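Local structure of uncharacterized protein (Parabacteroides merdae, 4MXN) at residues F27-K30 with L36-R39; R39-A44 with L56-G61; R43-I48 with S72-R77. The protein is of unknown function but, as a putative family 28 glycosyl hydrolase with a right-handed parallel beta-helix fold, probably acts on a polysaccharide. All coordinates share one frame; numbering follows the deposited sequence.

Interaction 1: residues F27-K30 with L36-R39; sequences FGIK and LNTR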
loop_
_atom_site.group_PDB
_atom_site.type_symbol
_atom_site.label_atom_id
_atom_site.label_comp_id
_atom_site.label_asym_id
_atom_site.label_seq_id
_atom_site.Cartn_x
_atom_site.Cartn_y
_atom_site.Cartn_z
ATOM N N PHE A 27 -19.360 5.478 -7.911
ATOM C CA PHE A 27 -19.246 4.047 -8.212
ATOM C C PHE A 27 -19.845 3.159 -7.103
ATOM O O PHE A 27 -19.612 1.946 -7.097
ATOM C CB PHE A 27 -17.781 3.672 -8.460
ATOM C CG PHE A 27 -17.247 4.224 -9.769
ATOM C CD1 PHE A 27 -16.651 5.479 -9.822
ATOM C CD2 PHE A 27 -17.310 3.470 -10.941
ATOM C CE1 PHE A 27 -16.133 5.978 -11.023
ATOM C CE2 PHE A 27 -16.821 3.980 -12.151
ATOM C CZ PHE A 27 -16.226 5.229 -12.178
ATOM N N GLY A 28 -20.627 3.759 -6.212
ATOM C CA GLY A 28 -21.259 3.060 -5.093
ATOM C C GLY A 28 -20.305 2.715 -3.970
ATOM O O GLY A 28 -20.558 1.787 -3.195
ATOM N N ILE A 29 -19.156 3.426 -3.904
ATOM C CA ILE A 29 -18.154 3.200 -2.851
ATOM C C ILE A 29 -18.634 3.994 -1.635
ATOM O O ILE A 29 -18.901 5.189 -1.760
ATOM C CB ILE A 29 -16.724 3.569 -3.321
ATOM C CG1 ILE A 29 -16.291 2.679 -4.518
ATOM C CG2 ILE A 29 -15.696 3.480 -2.160
ATOM C CD1 ILE A 29 -15.205 3.299 -5.439
ATOM N N LYS A 30 -18.770 3.329 -0.474
ATOM C CA LYS A 30 -19.344 3.975 0.718
ATOM C C LYS A 30 -18.338 4.203 1.803
ATOM O O LYS A 30 -17.551 3.305 2.132
ATOM C CB LYS A 30 -20.530 3.153 1.262
ATOM C CG LYS A 30 -21.638 3.043 0.204
ATOM C CD LYS A 30 -22.866 2.300 0.647
ATOM C CE LYS A 30 -23.839 2.090 -0.500
ATOM N NZ LYS A 30 -24.343 3.366 -1.092
ATOM N N LEU A 36 -18.090 -3.192 2.726
ATOM C CA LEU A 36 -16.856 -3.673 2.092
ATOM C C LEU A 36 -16.866 -3.219 0.628
ATOM O O LEU A 36 -17.715 -3.642 -0.143
ATOM C CB LEU A 36 -16.712 -5.199 2.223
ATOM C CG LEU A 36 -15.395 -5.780 1.702
ATOM C CD1 LEU A 36 -14.193 -5.193 2.464
ATOM C CD2 LEU A 36 -15.404 -7.314 1.712
ATOM N N ASN A 37 -15.942 -2.339 0.269
ATOM C CA ASN A 37 -15.925 -1.665 -1.027
ATOM C C ASN A 37 -15.007 -2.256 -2.091
ATOM O O ASN A 37 -14.904 -1.677 -3.165
ATOM C CB ASN A 37 -15.477 -0.220 -0.802
ATOM C CG ASN A 37 -16.429 0.600 0.015
ATOM O OD1 ASN A 37 -17.575 0.801 -0.367
ATOM N ND2 ASN A 37 -15.955 1.113 1.141
ATOM N N THR A 38 -14.353 -3.383 -1.820
ATOM C CA THR A 38 -13.321 -3.941 -2.709
ATOM C C THR A 38 -13.723 -4.002 -4.199
ATOM O O THR A 38 -13.008 -3.466 -5.037
ATOM C CB THR A 38 -12.908 -5.311 -2.220
ATOM O OG1 THR A 38 -12.828 -5.271 -0.793
ATOM C CG2 THR A 38 -11.592 -5.760 -2.825
ATOM N N ARG A 39 -14.842 -4.673 -4.510
ATOM C CA ARG A 39 -15.285 -4.850 -5.889
ATOM C C ARG A 39 -15.663 -3.526 -6.565
ATOM O O ARG A 39 -15.355 -3.352 -7.755
ATOM C CB ARG A 39 -16.440 -5.855 -5.953
ATOM C CG ARG A 39 -15.994 -7.307 -5.623
ATOM C CD ARG A 39 -15.227 -7.990 -6.754
ATOM N NE ARG A 39 -16.128 -8.253 -7.872
ATOM C CZ ARG A 39 -16.707 -9.422 -8.091
ATOM N NH1 ARG A 39 -16.424 -10.463 -7.321
ATOM N NH2 ARG A 39 -17.560 -9.567 -9.091
HETATM O O HOH W 1 -19.155 -0.613 -2.055
#
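Asn37, the residue just ahead of helix 38-50, grips the backbone of Lys30 with both ends of its side-chain amide, a polar contact that ties the base of the helix to the loop following strand 21-23. Its OD1 accepts the Lys30 backbone N at 2.8 Å in a nearly straight bond, N-H...O 167°, although the donor stands well above the carbonyl plane of the amide. ND2 returns a bond to Lys30 O at 2.9 Å, with the acceptor somewhat tilted from the amide plane. Because the partners are a backbone N-H and a backbone C=O of Lys30, swapping OD1 and ND2 would lose both bonds. CG lies anti to the carbonyl carbon of Asn37 (chi1 -65°), a torsion that turns the amide to the Lys30 backbone. One water adds to the grip on OD1, donating to it at 2.7 Å and to Gly28 O at 3.0 Å, so that the oxygen takes two bonds. Ile29 packs CG2 against the amide, 3.7 Å from Asn37 CG and close to Asn37 CB. Gly28 turns the loop with a positive phi, which favours glycine. Beyond this pair, Ile29 also packs on Ile41 and Ala44 of helix 38-50 and on Tyr63 of strand 61-69; Asn37 pairs by backbone with Leu64 and Thr38 OG1 bonds to Gly66 N, so the start of the helix sits between the loop and strand 61-69.

Interaction 2: residues R39-A44 with L56-G61; sequences RSIQRA and LIFYVG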
loop_
_atom_site.group_PDB
_atom_site.type_symbol
_atom_site.label_atom_id
_atom_site.label_comp_id
_atom_site.label_asym_id
_atom_site.label_seq_id
_atom_site.Cartn_x
_atom_site.Cartn_y
_atom_site.Cartn_z
ATOM N N ARG A 39 -14.842 -4.673 -4.510
ATOM C CA ARG A 39 -15.285 -4.850 -5.889
ATOM C C ARG A 39 -15.663 -3.526 -6.565
ATOM O O ARG A 39 -15.355 -3.352 -7.755
ATOM C CB ARG A 39 -16.440 -5.855 -5.953
ATOM C CG ARG A 39 -15.994 -7.307 -5.623
ATOM C CD ARG A 39 -15.227 -7.990 -6.754
ATOM N NE ARG A 39 -16.128 -8.253 -7.872
ATOM C CZ ARG A 39 -16.707 -9.422 -8.091
ATOM N NH1 ARG A 39 -16.424 -10.463 -7.321
ATOM N NH2 ARG A 39 -17.560 -9.567 -9.091
ATOM N N SER A 40 -16.291 -2.586 -5.829
ATOM C CA SER A 40 -16.683 -1.309 -6.429
ATOM C C SER A 40 -15.455 -0.425 -6.667
ATOM O O SER A 40 -15.394 0.256 -7.698
ATOM C CB SER A 40 -17.728 -0.587 -5.585
ATOM O OG SER A 40 -18.908 -1.372 -5.482
ATOM N N ILE A 41 -14.461 -0.465 -5.746
ATOM C CA ILE A 41 -13.206 0.289 -5.945
ATOM C C ILE A 41 -12.487 -0.290 -7.171
ATOM O O ILE A 41 -12.034 0.467 -8.026
ATOM C CB ILE A 41 -12.288 0.259 -4.676
ATOM C CG1 ILE A 41 -12.925 1.004 -3.484
ATOM C CG2 ILE A 41 -10.894 0.846 -5.022
ATOM C CD1 ILE A 41 -12.272 0.720 -2.101
ATOM N N GLN A 42 -12.391 -1.648 -7.246
ATOM C CA GLN A 42 -11.726 -2.313 -8.365
ATOM C C GLN A 42 -12.374 -1.937 -9.697
ATOM O O GLN A 42 -11.662 -1.670 -10.668
ATOM C CB GLN A 42 -11.723 -3.850 -8.202
ATOM C CG GLN A 42 -10.799 -4.547 -9.211
ATOM C CD GLN A 42 -9.380 -4.065 -9.030
ATOM O OE1 GLN A 42 -8.804 -4.192 -7.945
ATOM N NE2 GLN A 42 -8.821 -3.408 -10.053
ATOM N N ARG A 43 -13.721 -1.952 -9.750
ATOM C CA ARG A 43 -14.437 -1.599 -10.972
ATOM C C ARG A 43 -14.176 -0.125 -11.342
ATOM O O ARG A 43 -13.994 0.192 -12.530
ATOM C CB ARG A 43 -15.937 -1.900 -10.843
ATOM C CG ARG A 43 -16.728 -1.607 -12.136
ATOM C CD ARG A 43 -16.421 -2.541 -13.312
ATOM N NE ARG A 43 -16.879 -3.912 -13.078
ATOM C CZ ARG A 43 -17.766 -4.563 -13.828
ATOM N NH1 ARG A 43 -18.317 -3.973 -14.884
ATOM N NH2 ARG A 43 -18.108 -5.809 -13.529
ATOM N N ALA A 44 -14.112 0.765 -10.333
ATOM C CA ALA A 44 -13.812 2.175 -10.602
ATOM C C ALA A 44 -12.400 2.305 -11.212
ATOM O O ALA A 44 -12.235 2.972 -12.232
ATOM C CB ALA A 44 -13.922 2.992 -9.323
ATOM N N LEU A 56 -8.799 8.401 -8.948
ATOM C CA LEU A 56 -9.919 7.969 -8.115
ATOM C C LEU A 56 -9.774 8.671 -6.772
ATOM O O LEU A 56 -8.779 8.456 -6.082
ATOM C CB LEU A 56 -9.972 6.437 -7.960
ATOM C CG LEU A 56 -11.212 5.862 -7.267
ATOM C CD1 LEU A 56 -12.528 6.288 -7.964
ATOM C CD2 LEU A 56 -11.125 4.355 -7.193
ATOM N N ILE A 57 -10.748 9.539 -6.424
ATOM C CA ILE A 57 -10.669 10.379 -5.227
ATOM C C ILE A 57 -11.542 9.889 -4.082
ATOM O O ILE A 57 -12.767 9.832 -4.215
ATOM C CB ILE A 57 -11.027 11.869 -5.549
ATOM C CG1 ILE A 57 -10.396 12.414 -6.868
ATOM C CG2 ILE A 57 -10.813 12.811 -4.331
ATOM C CD1 ILE A 57 -8.900 12.524 -6.960
ATOM N N PHE A 58 -10.900 9.635 -2.936
ATOM C CA PHE A 58 -11.547 9.273 -1.662
ATOM C C PHE A 58 -11.523 10.561 -0.854
ATOM O O PHE A 58 -10.445 10.960 -0.411
ATOM C CB PHE A 58 -10.787 8.115 -0.960
ATOM C CG PHE A 58 -10.850 6.771 -1.644
ATOM C CD1 PHE A 58 -10.050 6.494 -2.744
ATOM C CD2 PHE A 58 -11.685 5.767 -1.166
ATOM C CE1 PHE A 58 -10.116 5.252 -3.381
ATOM C CE2 PHE A 58 -11.743 4.520 -1.800
ATOM C CZ PHE A 58 -10.945 4.269 -2.897
ATOM N N TYR A 59 -12.655 11.283 -0.739
ATOM C CA TYR A 59 -12.572 12.620 -0.145
ATOM C C TYR A 59 -12.587 12.687 1.386
ATOM O O TYR A 59 -11.790 13.460 1.928
ATOM C CB TYR A 59 -13.618 13.599 -0.718
ATOM C CG TYR A 59 -12.984 14.837 -1.327
ATOM C CD1 TYR A 59 -11.980 15.536 -0.656
ATOM C CD2 TYR A 59 -13.379 15.305 -2.577
ATOM C CE1 TYR A 59 -11.373 16.657 -1.223
ATOM C CE2 TYR A 59 -12.784 16.432 -3.152
ATOM C CZ TYR A 59 -11.789 17.110 -2.464
ATOM O OH TYR A 59 -11.200 18.227 -3.018
ATOM N N VAL A 60 -13.490 11.956 2.077
ATOM C CA VAL A 60 -13.592 11.999 3.543
ATOM C C VAL A 60 -14.331 10.739 4.029
ATOM O O VAL A 60 -15.087 10.141 3.257
ATOM C CB VAL A 60 -14.263 13.329 4.034
ATOM C CG1 VAL A 60 -15.789 13.297 3.903
ATOM C CG2 VAL A 60 -13.831 13.688 5.458
ATOM N N GLY A 61 -14.130 10.359 5.287
ATOM C CA GLY A 61 -14.772 9.179 5.859
ATOM C C GLY A 61 -13.876 7.954 5.863
ATOM O O GLY A 61 -12.699 8.029 5.483
#
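Ile41 and Ala44 of helix 38-50 pack on Leu56 and Phe58 of strand 54-58, an apolar seam between the N-terminal helix and the first turns of the parallel beta-helix. The helix runs roughly antiparallel to the strand, at 144°, and the two short axes come within 10.5 Å. Ala44 CB is cupped by the fork of Leu56, lying 3.8 Å from CD1 and also 3.8 Å from CD2. Leu56 already points toward the helix, and with CG opposite the backbone N (chi1 -172°) both methyls end on Ala44. One turn back, Ile41 crosses Leu56 at about a right angle, its CG2 4.1 Å from Leu56 CD2. Its longer branch serves the aromatic partner: Ile41 CD1 lies in the plane of the Phe58 ring, at the edge, 3.8 Å from CE2, and CG1 stands 3.9 Å from CZ. The methyl therefore meets the rim of the ring and not a face. Replacing Ile41 by an alanine would probably open a gap at the CE2-CZ edge of Phe58 and take away the methyl that lies against Leu56 CD2. Tyr63 meets Phe58 edge-to-face, and Thr65 and Ile68 of strand 61-69 pack on Ile41. A short amphipathic helix laid over the end of the stacked strands, shielding their hydrophobic core from solvent, is typical of the N-terminal cap of right-handed parallel beta-helix proteins.

Interaction 3: residues R43-I48 with S72-R77; sequences RAVDYI and SNVTIR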
loop_
_atom_site.group_PDB
_atom_site.type_symbol
_atom_site.label_atom_id
_atom_site.label_comp_id
_atom_site.label_asym_id
_atom_site.label_seq_id
_atom_site.Cartn_x
_atom_site.Cartn_y
_atom_site.Cartn_z
ATOM N N ARG A 43 -13.721 -1.952 -9.750
ATOM C CA ARG A 43 -14.437 -1.599 -10.972
ATOM C C ARG A 43 -14.176 -0.125 -11.342
ATOM O O ARG A 43 -13.994 0.192 -12.530
ATOM C CB ARG A 43 -15.937 -1.900 -10.843
ATOM C CG ARG A 43 -16.728 -1.607 -12.136
ATOM C CD ARG A 43 -16.421 -2.541 -13.312
ATOM N NE ARG A 43 -16.879 -3.912 -13.078
ATOM C CZ ARG A 43 -17.766 -4.563 -13.828
ATOM N NH1 ARG A 43 -18.317 -3.973 -14.884
ATOM N NH2 ARG A 43 -18.108 -5.809 -13.529
ATOM N N ALA A 44 -14.112 0.765 -10.333
ATOM C CA ALA A 44 -13.812 2.175 -10.602
ATOM C C ALA A 44 -12.400 2.305 -11.212
ATOM O O ALA A 44 -12.235 2.972 -12.232
ATOM C CB ALA A 44 -13.922 2.992 -9.323
ATOM N N VAL A 45 -11.402 1.585 -10.621
ATOM C CA VAL A 45 -10.007 1.604 -11.092
ATOM C C VAL A 45 -9.964 1.101 -12.539
ATOM O O VAL A 45 -9.352 1.758 -13.371
ATOM C CB VAL A 45 -9.055 0.809 -10.152
ATOM C CG1 VAL A 45 -7.699 0.543 -10.820
ATOM C CG2 VAL A 45 -8.860 1.554 -8.836
ATOM N N ASP A 46 -10.640 -0.051 -12.827
ATOM C CA ASP A 46 -10.694 -0.686 -14.150
ATOM C C ASP A 46 -11.357 0.241 -15.180
ATOM O O ASP A 46 -10.843 0.385 -16.296
ATOM C CB ASP A 46 -11.438 -2.034 -14.085
ATOM C CG ASP A 46 -10.755 -3.118 -13.266
ATOM O OD1 ASP A 46 -9.585 -2.922 -12.873
ATOM O OD2 ASP A 46 -11.406 -4.150 -12.988
ATOM N N TYR A 47 -12.494 0.856 -14.809
ATOM C CA TYR A 47 -13.216 1.785 -15.681
ATOM C C TYR A 47 -12.329 2.987 -16.036
ATOM O O TYR A 47 -12.210 3.328 -17.215
ATOM C CB TYR A 47 -14.515 2.260 -15.001
ATOM C CG TYR A 47 -15.292 3.288 -15.801
ATOM C CD1 TYR A 47 -16.197 2.898 -16.785
ATOM C CD2 TYR A 47 -15.141 4.650 -15.556
ATOM C CE1 TYR A 47 -16.912 3.839 -17.523
ATOM C CE2 TYR A 47 -15.852 5.599 -16.284
ATOM C CZ TYR A 47 -16.729 5.191 -17.276
ATOM O OH TYR A 47 -17.426 6.132 -17.995
ATOM N N ILE A 48 -11.697 3.619 -15.012
ATOM C CA ILE A 48 -10.835 4.804 -15.186
ATOM C C ILE A 48 -9.654 4.456 -16.122
ATOM O O ILE A 48 -9.398 5.211 -17.068
ATOM C CB ILE A 48 -10.380 5.413 -13.820
ATOM C CG1 ILE A 48 -11.607 5.885 -13.001
ATOM C CG2 ILE A 48 -9.391 6.585 -14.033
ATOM C CD1 ILE A 48 -11.345 6.122 -11.498
ATOM N N SER A 72 -2.764 0.594 -14.943
ATOM C CA SER A 72 -2.016 1.615 -15.672
ATOM C C SER A 72 -2.812 2.895 -15.879
ATOM O O SER A 72 -3.998 2.849 -16.215
ATOM C CB SER A 72 -1.545 1.086 -17.023
ATOM O OG SER A 72 -0.595 0.049 -16.842
ATOM N N ASN A 73 -2.144 4.036 -15.634
ATOM C CA ASN A 73 -2.624 5.411 -15.821
ATOM C C ASN A 73 -3.655 5.827 -14.770
ATOM O O ASN A 73 -4.300 6.865 -14.932
ATOM C CB ASN A 73 -3.156 5.636 -17.245
ATOM C CG ASN A 73 -2.141 5.265 -18.281
ATOM O OD1 ASN A 73 -0.990 5.697 -18.223
ATOM N ND2 ASN A 73 -2.513 4.397 -19.195
ATOM N N VAL A 74 -3.733 5.085 -13.655
ATOM C CA VAL A 74 -4.649 5.394 -12.562
ATOM C C VAL A 74 -3.856 5.797 -11.332
ATOM O O VAL A 74 -2.861 5.164 -11.006
ATOM C CB VAL A 74 -5.618 4.221 -12.234
ATOM C CG1 VAL A 74 -6.581 4.576 -11.093
ATOM C CG2 VAL A 74 -6.399 3.782 -13.475
ATOM N N THR A 75 -4.311 6.852 -10.667
ATOM C CA THR A 75 -3.803 7.338 -9.393
ATOM C C THR A 75 -4.949 7.284 -8.395
ATOM O O THR A 75 -6.052 7.742 -8.694
ATOM C CB THR A 75 -3.198 8.751 -9.536
ATOM O OG1 THR A 75 -1.966 8.636 -10.242
ATOM C CG2 THR A 75 -2.916 9.416 -8.171
ATOM N N ILE A 76 -4.692 6.725 -7.211
ATOM C CA ILE A 76 -5.660 6.694 -6.128
ATOM C C ILE A 76 -5.291 7.810 -5.172
ATOM O O ILE A 76 -4.153 7.873 -4.712
ATOM C CB ILE A 76 -5.729 5.300 -5.429
ATOM C CG1 ILE A 76 -6.496 4.277 -6.322
ATOM C CG2 ILE A 76 -6.376 5.415 -4.019
ATOM C CD1 ILE A 76 -6.330 2.780 -5.900
ATOM N N ARG A 77 -6.244 8.698 -4.878
ATOM C CA ARG A 77 -6.015 9.775 -3.925
ATOM C C ARG A 77 -6.841 9.533 -2.677
ATOM O O ARG A 77 -8.059 9.438 -2.764
ATOM C CB ARG A 77 -6.375 11.155 -4.531
ATOM C CG ARG A 77 -5.620 11.533 -5.820
ATOM C CD ARG A 77 -4.404 12.378 -5.585
ATOM N NE ARG A 77 -4.653 13.493 -4.664
ATOM C CZ ARG A 77 -3.685 14.205 -4.105
ATOM N NH1 ARG A 77 -2.414 13.950 -4.397
ATOM N NH2 ARG A 77 -3.979 15.182 -3.255
#
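Val45 and Ile48 of helix 38-50 meet Val74 and Ile76 of strand 74-78 almost entirely through methyl groups, with one backbone oxygen, Val45 O, against Val74, in a buried contact where the helix runs at 141° to the strand. Val74 points into the helix and divides its two methyls. CG1, anti to the backbone N (chi1 -179°), meets Val45 CG1 at 4.2 Å, while CG2 goes to the carbonyl oxygen of Val45 at 3.6 Å and to Ile48 CG2 at 4.1 Å. Val45 likewise splits its branches: with CG1 given to Val74, CG2 reaches Ile76 CD1 at 4.1 Å, the two side chains crossing at about a right angle. Ile76 gets there by an extended end, chi2 166°, which carries CD1 back to the helix from a CB that does not face it. Ile48 turns its short branch to Val74, and its longer branch packs on Leu56. Around the contact, Asp46 of the helix forms a salt bridge with Lys71, and Ser49 OG bonds to Ser72 O, so the approach to the strand is tied to the helix at two points. Strand 74-78 itself lies between strands 54-58 and 111-114, its parallel neighbours, with the helix across the end of this stack.

Overall arrangement
From the N terminus, strand 21-23 leads into the loop where interaction 1 closes a short turn, 27-30 back on 36-39, just as helix 38-50 begins. Interactions 2 and 3 then use successive parts of that helix, sharing Arg43 and Ala44: residues 39-44 close on strand 54-58, while helix residues 43-48 close a longer loop, through strands 54-58 and 61-69, on strand 74-78. The closures of interactions 2 and 3 overlap, and each starts from the helix. The two strands are parallel neighbours, with Leu56 and Thr75 bonded by their backbones, while Phe27 and Ile29 pack on Ala44. Together the three contacts seat the helix on the N-terminal end of the beta-helix.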